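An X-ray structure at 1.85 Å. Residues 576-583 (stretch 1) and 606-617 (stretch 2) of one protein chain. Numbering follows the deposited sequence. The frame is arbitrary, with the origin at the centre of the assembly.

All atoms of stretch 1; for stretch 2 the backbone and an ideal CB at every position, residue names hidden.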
# COMPACT_ATOMS: atom_id res chain seq x y z
N THR C 576 -37.09 22.97 -16.11
CA THR C 576 -37.16 23.77 -17.33
C THR C 576 -36.98 22.89 -18.54
O THR C 576 -36.40 21.80 -18.45
CB THR C 576 -36.04 24.84 -17.38
OG1 THR C 576 -34.76 24.18 -17.40
CG2 THR C 576 -36.13 25.77 -16.19
N TYR C 577 -37.46 23.35 -19.69
CA TYR C 577 -37.24 22.63 -20.94
C TYR C 577 -35.76 22.42 -21.20
O TYR C 577 -35.37 21.37 -21.72
CB TYR C 577 -37.90 23.34 -22.12
CG TYR C 577 -39.36 23.00 -22.24
CD1 TYR C 577 -39.76 21.72 -22.60
CD2 TYR C 577 -40.34 23.95 -21.95
CE1 TYR C 577 -41.10 21.39 -22.70
CE2 TYR C 577 -41.69 23.63 -22.05
CZ TYR C 577 -42.06 22.35 -22.42
OH TYR C 577 -43.40 22.02 -22.52
N SER C 578 -34.95 23.40 -20.80
CA SER C 578 -33.50 23.34 -21.01
C SER C 578 -32.92 22.12 -20.31
O SER C 578 -32.08 21.40 -20.88
CB SER C 578 -32.83 24.63 -20.50
OG SER C 578 -31.42 24.59 -20.70
N ALA C 579 -33.39 21.87 -19.10
CA ALA C 579 -32.88 20.78 -18.27
C ALA C 579 -33.54 19.43 -18.54
O ALA C 579 -33.10 18.41 -18.01
CB ALA C 579 -33.02 21.15 -16.80
N ALA C 580 -34.59 19.43 -19.36
CA ALA C 580 -35.40 18.22 -19.54
C ALA C 580 -35.00 17.37 -20.74
O ALA C 580 -34.50 17.87 -21.76
CB ALA C 580 -36.87 18.57 -19.63
N ASP C 581 -35.24 16.07 -20.62
CA ASP C 581 -35.04 15.15 -21.72
C ASP C 581 -36.02 13.98 -21.58
O ASP C 581 -36.39 13.61 -20.48
CB ASP C 581 -33.59 14.65 -21.75
CG ASP C 581 -33.27 13.89 -23.01
OD1 ASP C 581 -32.93 14.53 -24.03
OD2 ASP C 581 -33.37 12.64 -22.99
N ALA C 582 -36.42 13.40 -22.70
CA ALA C 582 -37.39 12.31 -22.66
C ALA C 582 -36.85 11.09 -21.91
O ALA C 582 -37.63 10.31 -21.35
CB ALA C 582 -37.81 11.91 -24.06
N THR C 583 -35.53 10.91 -21.92
CA THR C 583 -34.90 9.75 -21.29
C THR C 583 -35.20 9.67 -19.79
O THR C 583 -35.05 8.61 -19.18
CB THR C 583 -33.35 9.75 -21.46
OG1 THR C 583 -32.81 11.00 -21.00
CG2 THR C 583 -32.95 9.50 -22.91
N UNK C 606 -34.98 31.82 -26.13
CA UNK C 606 -33.62 31.76 -25.62
C UNK C 606 -33.55 30.86 -24.39
O UNK C 606 -32.46 30.46 -23.99
CB UNK C 606 -33.11 33.16 -25.29
N UNK C 607 -34.70 30.52 -23.81
CA UNK C 607 -34.72 29.72 -22.58
C UNK C 607 -34.43 28.23 -22.78
O UNK C 607 -34.13 27.52 -21.82
CB UNK C 607 -36.09 29.87 -21.91
N UNK C 608 -34.53 27.74 -24.01
CA UNK C 608 -34.20 26.34 -24.27
C UNK C 608 -33.71 26.13 -25.70
O UNK C 608 -33.92 26.99 -26.55
CB UNK C 608 -35.42 25.45 -24.00
N UNK C 609 -33.02 25.01 -25.95
CA UNK C 609 -32.54 24.72 -27.31
C UNK C 609 -33.68 24.58 -28.32
O UNK C 609 -34.73 24.02 -27.99
CB UNK C 609 -31.71 23.44 -27.30
N UNK C 610 -33.46 25.09 -29.53
CA UNK C 610 -34.46 25.01 -30.60
C UNK C 610 -35.08 23.61 -30.69
O UNK C 610 -34.37 22.62 -30.68
CB UNK C 610 -33.83 25.39 -31.94
N UNK C 611 -36.40 23.54 -30.74
CA UNK C 611 -37.08 22.27 -30.93
C UNK C 611 -37.24 21.37 -29.71
O UNK C 611 -37.79 20.27 -29.82
CB UNK C 611 -36.33 21.48 -32.01
N UNK C 612 -36.78 21.83 -28.54
CA UNK C 612 -36.72 20.97 -27.35
C UNK C 612 -38.05 20.30 -26.95
O UNK C 612 -38.10 19.09 -26.75
CB UNK C 612 -36.22 21.80 -26.17
N UNK C 613 -39.14 21.08 -26.85
CA UNK C 613 -40.43 20.43 -26.55
C UNK C 613 -40.75 19.36 -27.58
O UNK C 613 -41.10 18.23 -27.21
CB UNK C 613 -41.56 21.46 -26.51
N UNK C 614 -40.62 19.69 -28.87
CA UNK C 614 -40.85 18.71 -29.93
C UNK C 614 -39.93 17.50 -29.84
O UNK C 614 -40.34 16.38 -30.14
CB UNK C 614 -40.68 19.38 -31.30
N UNK C 615 -38.67 17.72 -29.47
CA UNK C 615 -37.71 16.62 -29.44
C UNK C 615 -38.09 15.63 -28.34
O UNK C 615 -37.99 14.42 -28.53
CB UNK C 615 -36.29 17.15 -29.22
N UNK C 616 -38.52 16.17 -27.21
CA UNK C 616 -38.95 15.35 -26.08
C UNK C 616 -40.13 14.47 -26.45
O UNK C 616 -40.17 13.28 -26.12
CB UNK C 616 -39.31 16.24 -24.89
N UNK C 617 -41.11 15.05 -27.15
CA UNK C 617 -42.29 14.28 -27.52
C UNK C 617 -41.93 13.26 -28.59
O UNK C 617 -42.43 12.14 -28.58
CB UNK C 617 -43.41 15.20 -28.01

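Position 606 has nothing of stretch 1 within 5.5 Å of its ideal CB. Many residues would suit it. It is Pro606, and it makes no contact with stretch 1.

At position 607 CA-to-CB points sideways, and the ideal CB is again out of reach. The side chain is little constrained; the carbonyl matters more. The residue is Leu607. Water 1 donates to Leu607 O (2.9 Å) and accepts from Ser578 N (3.0 Å), so it bridges the two backbones.

Position 608 points toward stretch 1. Its ideal CB is 3.8 Å from both Tyr577 CB and Ser578 N. The backbone is extended (-152/161), and an aromatic ring lies nearby. An aromatic or a large aliphatic side chain would suit. It is Phe608. The edge of the Tyr577 ring points toward the face of the Phe608 ring, with centroids 5.5 Å apart and planes at 59°. Phe608 CD2 also packs on Tyr577 CB at 3.7 Å.

Position 609 points sideways, with phi -62. Proline is allowed, as are many others. Pro609 brings its CD to 4.1 Å from Ser578 CA.

Position 610 is out of reach; many residues would do. It is Ala610. Position 611 has phi 79, which favours glycine. It is Gly611, the N-cap residue, within the type II turn 609-612.

Position 612 points toward stretch 1, its ideal CB 4.5 Å from Tyr577 O. The carbonyls of 577, 578 and 580 offer acceptors to a long side chain. Lysine or arginine would suit. It is Arg612. Arg612 NH1 donates to Tyr577 O and to Ser578 O, both at 2.9 Å, and both oxygens lie near the guanidinium plane. Arg612 NH2 donates to water 2 at 2.9 Å. The aliphatic part also packs, with Arg612 CG 4.0 Å from Tyr577 CB.

Position 613 has its ideal CB 3.8 Å from Tyr577 CE1. A compact apolar residue would suit, and proline is tolerated in the first turn of a helix. Pro613 sets CG over one face of the Tyr577 ring, 4.0 Å from the ring centroid, a CH-pi contact.

Positions 614 and 615 have no partner near the ideal CB; polar residues would do. They are Ser614 and Gln615.

Position 616 points sideways, its ideal CB 4.6 Å from Ala582 N. Tyr577 and two alanines offer apolar surface, so a branched aliphatic fits. Ile616 CD1 reaches Ala580 CB (3.9 Å) and the ring edge at Tyr577 CD1 (4.1 Å). Ile616 CG2 meets Ala582 CB at 4.1 Å.

Position 617 points away. It is Leu617.

Stretch 2 (606-617) PLFPAGRPSQIL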
# COMPACT_ATOMS: atom_id res chain seq x y z
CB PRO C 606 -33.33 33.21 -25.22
CG PRO C 606 -34.30 34.03 -26.03
CD PRO C 606 -35.54 33.18 -26.10
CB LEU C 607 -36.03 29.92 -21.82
CG LEU C 607 -36.17 31.31 -21.19
CD1 LEU C 607 -37.60 31.57 -20.69
CD2 LEU C 607 -35.13 31.51 -20.08
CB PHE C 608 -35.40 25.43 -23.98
CG PHE C 608 -36.67 25.84 -24.68
CD1 PHE C 608 -36.88 25.49 -26.00
CD2 PHE C 608 -37.64 26.56 -24.01
CE1 PHE C 608 -38.05 25.86 -26.66
CE2 PHE C 608 -38.81 26.93 -24.67
CZ PHE C 608 -39.01 26.57 -25.99
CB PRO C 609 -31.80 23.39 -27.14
CG PRO C 609 -31.35 23.40 -25.68
CD PRO C 609 -32.50 24.05 -24.96
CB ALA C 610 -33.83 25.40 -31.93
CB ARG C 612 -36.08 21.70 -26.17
CG ARG C 612 -36.10 20.95 -24.84
CD ARG C 612 -35.38 19.59 -24.89
NE ARG C 612 -34.00 19.67 -25.36
CZ ARG C 612 -32.96 20.04 -24.63
NH1 ARG C 612 -33.13 20.40 -23.36
NH2 ARG C 612 -31.74 20.05 -25.16
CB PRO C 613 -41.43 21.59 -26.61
CG PRO C 613 -40.60 22.82 -26.27
CD PRO C 613 -39.27 22.55 -26.93
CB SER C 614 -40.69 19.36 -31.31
OG SER C 614 -41.62 20.40 -31.50
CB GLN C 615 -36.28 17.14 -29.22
CG GLN C 615 -35.20 16.09 -29.43
CD GLN C 615 -35.18 15.57 -30.85
OE1 GLN C 615 -34.97 16.33 -31.80
NE2 GLN C 615 -35.37 14.26 -31.01
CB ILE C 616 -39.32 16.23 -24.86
CG1 ILE C 616 -38.08 16.93 -24.31
CG2 ILE C 616 -39.94 15.37 -23.75
CD1 ILE C 616 -38.37 17.88 -23.16
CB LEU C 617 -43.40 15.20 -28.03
CG LEU C 617 -44.78 14.55 -28.20
CD1 LEU C 617 -45.21 13.91 -26.90
CD2 LEU C 617 -45.81 15.57 -28.68
O HOH W 1 -36.31 26.08 -20.47
O HOH W 2 -29.62 20.59 -23.19
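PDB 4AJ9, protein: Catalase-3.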